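Local coordinates for protein pectate lyase/Amb allergen (Acidovorax citrulli, PDB 4HWV) that probably cleaves pectate as a secreted, calcium-binding lyase of polysaccharide lyase family 1, at residues Arg43-Ala48 / Ile54-Gly59; Asp101-Gly106 / Ala152-Arg157; Ser427-Asn432 / Ala436-Ala441. One frame throughout, in Å; residues are numbered along the deposited sequence.

How the interactions relate
The three contacts illustrate how a right-handed parallel beta-helix takes on peripheral helices. Interactions 1 and 3 each join a strand of the beta-helix wall to a short alpha-helix, and they lie on opposite sides of the chain's centre, about 45 Å between centres. Interaction 2 pairs two helices instead, and its nearest atoms are about 7 Å from interaction 1. Interaction 1 is partly buried, whereas interactions 2 and 3 bury most of their touching residues. Chemistry follows place: a methyl over a tyrosine face plus a water bridge in 43-48/54-59, a tyrosine laid on a helix in 101-106/152-157, and a direct backbone hydrogen bond beside aliphatic side chains in 427-432/436-441.

Interaction 1: Arg43-Ala48 / Ile54-Gly59; sequences RTYTVA and IQALYG
With chi1 at -48°, Tyr-45 sets its CG opposite its own carbonyl carbon, and from there the ring reaches the helix and offers one face to Ala-56. The methyl of Ala-56 sits over that face in a CH-pi contact, CB lying 3.7 Å from the ring centroid of Tyr-45 and 19° off the normal. It stands off centre, nearest to the CG and CD2 side of the ring. Val-47, two residues along the strand, brings CG1 to 4.0 Å from Ala-56 CB, so a single methyl is shared by two strand residues. Helix 50-57 thus packs on strand 44-47, which runs parallel to strand 79-83 at one end of the parallel beta-helix; Ile-81 of that strand touches both Val-47 and Ala-56. At the far end of the ring the chemistry turns polar. A water accepts from Tyr-45 OH at 2.6 Å and donates to Ala-56 O at 2.8 Å, tying the phenol to the last turn of the helix. Gly-59, with positive phi, is the C-prime residue of the Schellman motif that ends this helix, and its CA lies 3.8 Å from Tyr-45 OH.

Interaction 2: Asp101-Gly106 / Ala152-Arg157; sequences DRYVAG and AELQRR
Tyr-103 lays its ring against Leu-154 and Gln-155, and this one aromatic side chain carries most of a helix-to-helix contact. Helix 100-105 here meets helix 143-159, whose end leads directly into strand 160-163 of the parallel beta-helix, so the short helix is packed onto an element continuous with the wall of the fold. The tight part lies at the outer half of the ring. Tyr-103 CE1 comes to 3.3 Å from Gln-155 CA, close enough for the ring to rest on the helix backbone itself. Over the same face, Gln-155 CB makes a CH-pi contact 3.7 Å from the centroid of the Tyr-103 ring, 18° off its normal. Leu-154 comes in a different way, at the ring edge and in its plane, with CG 3.7 Å from Tyr-103 CD1. A stack with Tyr-98 and contacts to Val-158 and Val-159 add to the packing around Tyr-103.

The other side is slighter. There the exposed Gly-106, the first residue beyond the helical conformation, meets the leucine by its carbonyl alone, O lying 3.6 Å from Leu-154 CD2. Ala-105, which points away from helix 143-159, packs on His-259 of the second subunit.

The buried polar groups are satisfied by residues beyond the two helices. Asn-90 OD1 accepts from both Tyr-103 OH and Gln-155 NE2, while Gln-155 OE1 accepts from Asp-208 N. Gln-155 CG is anti to the backbone N (chi1 -178°) and the chain is extended beyond it, which carries the amide across the phenol at an angle of 51° between planes; its NE2 lies 3.5 Å from Tyr-103 CE2.

Interaction 3: Ser427-Asn432 / Ala436-Ala441; sequences SGTVLN and ADLTAA
The backbones of Thr-429 and Ala-436 approach to 5.4 Å between CA atoms and are joined there by one direct hydrogen bond. Ala-436 N donates to Thr-429 O at 3.0 Å, arriving from above the carbonyl plane. A water supplies a second link between the same two residues, accepting from Thr-429 N and donating to Ala-436 O at 3.2 Å. Strands 430-431 and 434-435 form a beta-hairpin, and the bond from Ala-436 N to Thr-429 O lies just beyond the paired strands. One residue later, Asp-437 occupies the N-cap of helix 438-445, its OD1 accepting from Ala-440 N at 3.1 Å from above the carboxylate plane.

Side chains fill the angle between strand and helix. Thr-429 points its CG2 opposite its backbone N and its OG1 opposite its carbonyl carbon (chi1 -57°), which turns both branches toward Leu-438. CD1 of Leu-438 lies 3.6 Å from Thr-429 OG1 and 3.8 Å from Thr-429 CG2, the two side chains crossing at about a right angle. The hydroxyl is not left to this apolar neighbour, for it is hydrogen-bonded to Asp-426 OD2. Two residues on, Leu-431 brings its CB to 3.8 Å from Ala-436 CB.

Asp-426 also receives Leu-438 N and is bonded to Thr-439 OG1, so one carboxylate serves Thr-429 and the first turn of the helix together. Strand 430-431 continues the parallel ladder on strand 376-387 near one end of the beta-helix, where Leu-431 lies on Val-384 and Leu-386, while Leu-438 packs against Phe-424 of strand 423-427.

Interaction 1: Arg43-Ala48 / Ile54-Gly59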
loop_
_atom_site.group_PDB
_atom_site.type_symbol
_atom_site.label_atom_id
_atom_site.label_comp_id
_atom_site.label_asym_id
_atom_site.label_seq_id
_atom_site.Cartn_x
_atom_site.Cartn_y
_atom_site.Cartn_z
ATOM N N ARG A 43 28.554 -22.619 -1.483
ATOM C CA ARG A 43 27.250 -22.427 -0.875
ATOM C C ARG A 43 27.067 -20.984 -0.414
ATOM O O ARG A 43 26.351 -20.708 0.544
ATOM C CB ARG A 43 27.045 -23.415 0.258
ATOM C CG ARG A 43 26.868 -24.837 -0.276
ATOM C CD ARG A 43 26.535 -25.829 0.813
ATOM N NE ARG A 43 25.891 -27.000 0.229
ATOM C CZ ARG A 43 26.522 -27.958 -0.442
ATOM N NH1 ARG A 43 27.835 -27.912 -0.608
ATOM N NH2 ARG A 43 25.823 -28.964 -0.952
ATOM N N THR A 44 27.688 -20.062 -1.142
ATOM C CA THR A 44 27.495 -18.626 -0.951
ATOM C C THR A 44 26.915 -18.079 -2.243
ATOM O O THR A 44 27.499 -18.219 -3.315
ATOM C CB THR A 44 28.819 -17.947 -0.579
ATOM O OG1 THR A 44 29.310 -18.536 0.629
ATOM C CG2 THR A 44 28.645 -16.449 -0.378
ATOM N N TYR A 45 25.725 -17.497 -2.144
ATOM C CA TYR A 45 24.960 -17.131 -3.332
ATOM C C TYR A 45 24.398 -15.719 -3.230
ATOM O O TYR A 45 24.105 -15.228 -2.128
ATOM C CB TYR A 45 23.745 -18.045 -3.471
ATOM C CG TYR A 45 23.964 -19.539 -3.329
ATOM C CD1 TYR A 45 24.143 -20.343 -4.443
ATOM C CD2 TYR A 45 23.920 -20.159 -2.076
ATOM C CE1 TYR A 45 24.285 -21.725 -4.319
ATOM C CE2 TYR A 45 24.049 -21.533 -1.938
ATOM C CZ TYR A 45 24.234 -22.299 -3.069
ATOM O OH TYR A 45 24.334 -23.657 -2.939
ATOM N N THR A 46 24.217 -15.076 -4.378
ATOM C CA THR A 46 23.452 -13.829 -4.456
ATOM C C THR A 46 22.248 -14.120 -5.352
ATOM O O THR A 46 22.413 -14.574 -6.486
ATOM C CB THR A 46 24.283 -12.684 -5.035
ATOM O OG1 THR A 46 25.441 -12.503 -4.233
ATOM C CG2 THR A 46 23.478 -11.385 -5.063
ATOM N N VAL A 47 21.040 -13.888 -4.826
ATOM C CA VAL A 47 19.819 -14.253 -5.534
ATOM C C VAL A 47 18.882 -13.055 -5.706
ATOM O O VAL A 47 18.815 -12.168 -4.850
ATOM C CB VAL A 47 19.085 -15.407 -4.782
ATOM C CG1 VAL A 47 20.018 -16.610 -4.651
ATOM C CG2 VAL A 47 18.590 -14.984 -3.413
ATOM N N ALA A 48 18.154 -13.053 -6.818
ATOM C CA ALA A 48 17.360 -11.891 -7.221
ATOM C C ALA A 48 15.944 -12.267 -7.675
ATOM O O ALA A 48 15.171 -11.400 -8.095
ATOM C CB ALA A 48 18.081 -11.098 -8.326
ATOM N N ILE A 54 15.246 -20.457 -4.474
ATOM C CA ILE A 54 15.003 -21.887 -4.284
ATOM C C ILE A 54 16.247 -22.724 -4.608
ATOM O O ILE A 54 16.606 -23.618 -3.846
ATOM C CB ILE A 54 13.775 -22.348 -5.091
ATOM C CG1 ILE A 54 12.513 -21.747 -4.480
ATOM C CG2 ILE A 54 13.691 -23.887 -5.148
ATOM C CD1 ILE A 54 11.304 -21.789 -5.411
ATOM N N GLN A 55 16.930 -22.441 -5.722
ATOM C CA GLN A 55 18.118 -23.231 -6.026
ATOM C C GLN A 55 19.187 -23.081 -4.936
ATOM O O GLN A 55 19.883 -24.041 -4.596
ATOM C CB GLN A 55 18.713 -22.886 -7.396
ATOM C CG GLN A 55 17.845 -23.281 -8.589
ATOM C CD GLN A 55 17.505 -24.768 -8.672
ATOM O OE1 GLN A 55 18.040 -25.610 -7.939
ATOM N NE2 GLN A 55 16.584 -25.092 -9.574
ATOM N N ALA A 56 19.332 -21.888 -4.375
ATOM C CA ALA A 56 20.303 -21.701 -3.299
ATOM C C ALA A 56 19.918 -22.540 -2.076
ATOM O O ALA A 56 20.750 -23.231 -1.470
ATOM C CB ALA A 56 20.431 -20.226 -2.947
ATOM N N LEU A 57 18.638 -22.509 -1.727
ATOM C CA LEU A 57 18.162 -23.277 -0.575
ATOM C C LEU A 57 18.288 -24.783 -0.790
ATOM O O LEU A 57 18.442 -25.545 0.172
ATOM C CB LEU A 57 16.702 -22.913 -0.275
ATOM C CG LEU A 57 16.467 -21.482 0.219
ATOM C CD1 LEU A 57 14.999 -21.137 0.157
ATOM C CD2 LEU A 57 16.989 -21.267 1.636
ATOM N N TYR A 58 18.211 -25.199 -2.055
ATOM C CA TYR A 58 18.211 -26.615 -2.414
ATOM C C TYR A 58 19.566 -27.074 -2.973
ATOM O O TYR A 58 19.694 -28.188 -3.477
ATOM C CB TYR A 58 17.093 -26.904 -3.435
ATOM C CG TYR A 58 15.702 -27.006 -2.828
ATOM C CD1 TYR A 58 15.091 -25.903 -2.230
ATOM C CD2 TYR A 58 14.997 -28.207 -2.861
ATOM C CE1 TYR A 58 13.829 -25.996 -1.670
ATOM C CE2 TYR A 58 13.717 -28.304 -2.318
ATOM C CZ TYR A 58 13.144 -27.190 -1.717
ATOM O OH TYR A 58 11.888 -27.243 -1.162
ATOM N N GLY A 59 20.592 -26.231 -2.878
ATOM C CA GLY A 59 21.906 -26.606 -3.380
ATOM C C GLY A 59 21.873 -27.054 -4.828
ATOM O O GLY A 59 22.534 -28.025 -5.218
HETATM O O HOH W 1 23.150 -24.448 -0.717
#

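Interaction 2: Asp101-Gly106 / Ala152-Arg157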
loop_
_atom_site.group_PDB
_atom_site.type_symbol
_atom_site.label_atom_id
_atom_site.label_comp_id
_atom_site.label_asym_id
_atom_site.label_seq_id
_atom_site.Cartn_x
_atom_site.Cartn_y
_atom_site.Cartn_z
ATOM N N ASP A 101 -7.094 -15.652 -11.089
ATOM C CA ASP A 101 -7.584 -16.403 -12.246
ATOM C C ASP A 101 -6.635 -17.473 -12.735
ATOM O O ASP A 101 -7.070 -18.523 -13.187
ATOM C CB ASP A 101 -8.018 -15.475 -13.374
ATOM C CG ASP A 101 -9.394 -14.938 -13.134
ATOM O OD1 ASP A 101 -10.340 -15.671 -13.468
ATOM O OD2 ASP A 101 -9.528 -13.828 -12.569
ATOM N N ARG A 102 -5.333 -17.207 -12.671
ATOM C CA ARG A 102 -4.346 -18.226 -13.004
ATOM C C ARG A 102 -4.446 -19.421 -12.041
ATOM O O ARG A 102 -4.390 -20.575 -12.453
ATOM C CB ARG A 102 -2.931 -17.618 -12.943
ATOM C CG ARG A 102 -2.519 -16.768 -14.169
ATOM C CD ARG A 102 -1.502 -17.553 -15.022
ATOM N NE ARG A 102 -2.220 -18.657 -15.646
ATOM C CZ ARG A 102 -2.918 -18.566 -16.771
ATOM N NH1 ARG A 102 -2.968 -17.424 -17.449
ATOM N NH2 ARG A 102 -3.563 -19.632 -17.210
ATOM N N TYR A 103 -4.561 -19.128 -10.746
ATOM C CA TYR A 103 -4.653 -20.208 -9.769
ATOM C C TYR A 103 -5.899 -21.062 -9.994
ATOM O O TYR A 103 -5.846 -22.288 -9.858
ATOM C CB TYR A 103 -4.628 -19.672 -8.339
ATOM C CG TYR A 103 -3.244 -19.309 -7.847
ATOM C CD1 TYR A 103 -2.261 -20.283 -7.740
ATOM C CD2 TYR A 103 -2.935 -18.021 -7.444
ATOM C CE1 TYR A 103 -1.003 -19.980 -7.287
ATOM C CE2 TYR A 103 -1.663 -17.703 -6.971
ATOM C CZ TYR A 103 -0.712 -18.690 -6.893
ATOM O OH TYR A 103 0.539 -18.402 -6.417
ATOM N N VAL A 104 -7.010 -20.423 -10.350
ATOM C CA VAL A 104 -8.234 -21.167 -10.655
ATOM C C VAL A 104 -8.052 -22.010 -11.933
ATOM O O VAL A 104 -8.356 -23.208 -11.947
ATOM C CB VAL A 104 -9.444 -20.228 -10.772
ATOM C CG1 VAL A 104 -10.663 -20.977 -11.338
ATOM C CG2 VAL A 104 -9.733 -19.608 -9.399
ATOM N N ALA A 105 -7.528 -21.385 -12.987
ATOM C CA ALA A 105 -7.381 -22.048 -14.282
ATOM C C ALA A 105 -6.364 -23.179 -14.256
ATOM O O ALA A 105 -6.496 -24.138 -15.005
ATOM C CB ALA A 105 -6.998 -21.029 -15.361
ATOM N N GLY A 106 -5.355 -23.074 -13.392
ATOM C CA GLY A 106 -4.232 -24.005 -13.413
ATOM C C GLY A 106 -4.297 -25.038 -12.292
ATOM O O GLY A 106 -3.323 -25.758 -12.045
ATOM N N ALA A 152 -6.281 -22.637 -3.614
ATOM C CA ALA A 152 -5.458 -22.278 -2.455
ATOM C C ALA A 152 -4.283 -23.224 -2.301
ATOM O O ALA A 152 -3.209 -22.812 -1.870
ATOM C CB ALA A 152 -6.303 -22.285 -1.177
ATOM N N GLU A 153 -4.503 -24.503 -2.601
ATOM C CA GLU A 153 -3.441 -25.492 -2.491
ATOM C C GLU A 153 -2.304 -25.212 -3.465
ATOM O O GLU A 153 -1.132 -25.356 -3.115
ATOM C CB GLU A 153 -3.982 -26.900 -2.708
ATOM C CG GLU A 153 -2.912 -27.964 -2.526
ATOM C CD GLU A 153 -2.441 -28.054 -1.100
ATOM O OE1 GLU A 153 -3.254 -27.845 -0.171
ATOM O OE2 GLU A 153 -1.255 -28.333 -0.905
ATOM N N LEU A 154 -2.644 -24.818 -4.693
ATOM C CA LEU A 154 -1.617 -24.421 -5.656
ATOM C C LEU A 154 -0.900 -23.158 -5.167
ATOM O O LEU A 154 0.322 -23.110 -5.193
ATOM C CB LEU A 154 -2.212 -24.234 -7.060
ATOM C CG LEU A 154 -1.214 -23.803 -8.148
ATOM C CD1 LEU A 154 -0.033 -24.775 -8.238
ATOM C CD2 LEU A 154 -1.896 -23.670 -9.498
ATOM N N GLN A 155 -1.631 -22.151 -4.687
ATOM C CA GLN A 155 -0.942 -20.974 -4.161
ATOM C C GLN A 155 -0.008 -21.330 -3.003
ATOM O O GLN A 155 1.111 -20.829 -2.942
ATOM C CB GLN A 155 -1.931 -19.845 -3.772
ATOM C CG GLN A 155 -1.196 -18.602 -3.271
ATOM C CD GLN A 155 -2.058 -17.362 -3.211
ATOM O OE1 GLN A 155 -3.167 -17.403 -2.683
ATOM N NE2 GLN A 155 -1.570 -16.264 -3.784
ATOM N N ARG A 156 -0.467 -22.200 -2.104
ATOM C CA ARG A 156 0.375 -22.643 -0.995
ATOM C C ARG A 156 1.703 -23.208 -1.491
ATOM O O ARG A 156 2.773 -22.876 -0.971
ATOM C CB ARG A 156 -0.363 -23.687 -0.168
ATOM C CG ARG A 156 0.421 -24.118 1.051
ATOM C CD ARG A 156 -0.284 -25.240 1.800
ATOM N NE ARG A 156 -1.552 -24.855 2.439
ATOM C CZ ARG A 156 -1.662 -24.291 3.642
ATOM N NH1 ARG A 156 -0.583 -23.982 4.347
ATOM N NH2 ARG A 156 -2.863 -24.036 4.149
ATOM N N ARG A 157 1.635 -24.041 -2.529
ATOM C CA ARG A 157 2.824 -24.689 -3.063
ATOM C C ARG A 157 3.744 -23.727 -3.828
ATOM O O ARG A 157 4.926 -24.025 -4.042
ATOM C CB ARG A 157 2.402 -25.871 -3.921
ATOM C CG ARG A 157 1.732 -26.971 -3.055
ATOM C CD ARG A 157 1.057 -28.090 -3.839
ATOM N NE ARG A 157 2.051 -28.884 -4.538
ATOM C CZ ARG A 157 2.156 -28.924 -5.858
ATOM N NH1 ARG A 157 1.300 -28.235 -6.592
ATOM N NH2 ARG A 157 3.102 -29.661 -6.440
#

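Interaction 3: Ser427-Asn432 / Ala436-Ala441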
loop_
_atom_site.group_PDB
_atom_site.type_symbol
_atom_site.label_atom_id
_atom_site.label_comp_id
_atom_site.label_asym_id
_atom_site.label_seq_id
_atom_site.Cartn_x
_atom_site.Cartn_y
_atom_site.Cartn_z
ATOM N N SER A 427 8.257 -5.523 34.534
ATOM C CA SER A 427 8.936 -4.457 35.243
ATOM C C SER A 427 9.279 -3.372 34.232
ATOM O O SER A 427 9.556 -3.667 33.064
ATOM C CB SER A 427 10.210 -4.996 35.885
ATOM O OG SER A 427 10.858 -3.997 36.638
ATOM N N GLY A 428 9.288 -2.124 34.673
ATOM C CA GLY A 428 9.716 -1.034 33.830
ATOM C C GLY A 428 8.848 -0.706 32.625
ATOM O O GLY A 428 9.295 0.017 31.752
ATOM N N THR A 429 7.606 -1.177 32.585
ATOM C CA THR A 429 6.726 -0.839 31.474
ATOM C C THR A 429 6.358 0.640 31.550
ATOM O O THR A 429 5.968 1.131 32.621
ATOM C CB THR A 429 5.423 -1.638 31.522
ATOM O OG1 THR A 429 5.739 -3.035 31.531
ATOM C CG2 THR A 429 4.567 -1.312 30.294
ATOM N N VAL A 430 6.449 1.338 30.418
ATOM C CA VAL A 430 6.015 2.729 30.348
ATOM C C VAL A 430 4.907 2.857 29.323
ATOM O O VAL A 430 5.037 2.363 28.210
ATOM C CB VAL A 430 7.194 3.657 29.997
ATOM C CG1 VAL A 430 6.728 5.113 29.804
ATOM C CG2 VAL A 430 8.231 3.573 31.098
ATOM N N LEU A 431 3.796 3.457 29.724
ATOM C CA LEU A 431 2.671 3.699 28.837
ATOM C C LEU A 431 2.415 5.193 28.808
ATOM O O LEU A 431 2.111 5.805 29.842
ATOM C CB LEU A 431 1.433 2.953 29.332
ATOM C CG LEU A 431 0.104 3.271 28.653
ATOM C CD1 LEU A 431 0.158 2.939 27.147
ATOM C CD2 LEU A 431 -1.028 2.521 29.345
ATOM N N ASN A 432 2.571 5.789 27.630
ATOM C CA ASN A 432 2.315 7.216 27.447
ATOM C C ASN A 432 3.033 8.066 28.483
ATOM O O ASN A 432 2.468 8.980 29.079
ATOM C CB ASN A 432 0.807 7.493 27.408
ATOM C CG ASN A 432 0.158 6.853 26.194
ATOM O OD1 ASN A 432 0.838 6.616 25.197
ATOM N ND2 ASN A 432 -1.129 6.552 26.271
ATOM N N ALA A 436 3.379 1.682 33.964
ATOM C CA ALA A 436 2.153 0.893 33.844
ATOM C C ALA A 436 2.394 -0.488 34.430
ATOM O O ALA A 436 3.325 -1.177 34.047
ATOM C CB ALA A 436 1.754 0.777 32.383
ATOM N N ASP A 437 1.551 -0.889 35.366
ATOM C CA ASP A 437 1.661 -2.201 35.989
ATOM C C ASP A 437 0.866 -3.221 35.178
ATOM O O ASP A 437 -0.326 -3.412 35.403
ATOM C CB ASP A 437 1.139 -2.148 37.437
ATOM C CG ASP A 437 1.360 -3.447 38.202
ATOM O OD1 ASP A 437 1.680 -4.478 37.572
ATOM O OD2 ASP A 437 1.222 -3.417 39.449
ATOM N N LEU A 438 1.516 -3.891 34.241
ATOM C CA LEU A 438 0.789 -4.833 33.392
ATOM C C LEU A 438 0.371 -6.067 34.167
ATOM O O LEU A 438 -0.654 -6.665 33.873
ATOM C CB LEU A 438 1.625 -5.261 32.174
ATOM C CG LEU A 438 2.076 -4.128 31.243
ATOM C CD1 LEU A 438 2.870 -4.690 30.066
ATOM C CD2 LEU A 438 0.899 -3.269 30.742
ATOM N N THR A 439 1.170 -6.457 35.162
ATOM C CA THR A 439 0.849 -7.649 35.943
ATOM C C THR A 439 -0.499 -7.502 36.662
ATOM O O THR A 439 -1.294 -8.433 36.693
ATOM C CB THR A 439 1.972 -7.982 36.934
ATOM O OG1 THR A 439 3.184 -8.227 36.214
ATOM C CG2 THR A 439 1.619 -9.214 37.746
ATOM N N ALA A 440 -0.760 -6.322 37.215
ATOM C CA ALA A 440 -2.040 -6.060 37.861
ATOM C C ALA A 440 -3.193 -6.208 36.868
ATOM O O ALA A 440 -4.249 -6.765 37.199
ATOM C CB ALA A 440 -2.040 -4.678 38.515
ATOM N N ALA A 441 -2.994 -5.722 35.649
ATOM C CA ALA A 441 -4.015 -5.874 34.616
ATOM C C ALA A 441 -4.227 -7.338 34.261
ATOM O O ALA A 441 -5.357 -7.791 34.089
ATOM C CB ALA A 441 -3.670 -5.064 33.381
HETATM O O HOH W 2 6.149 -2.418 34.875
#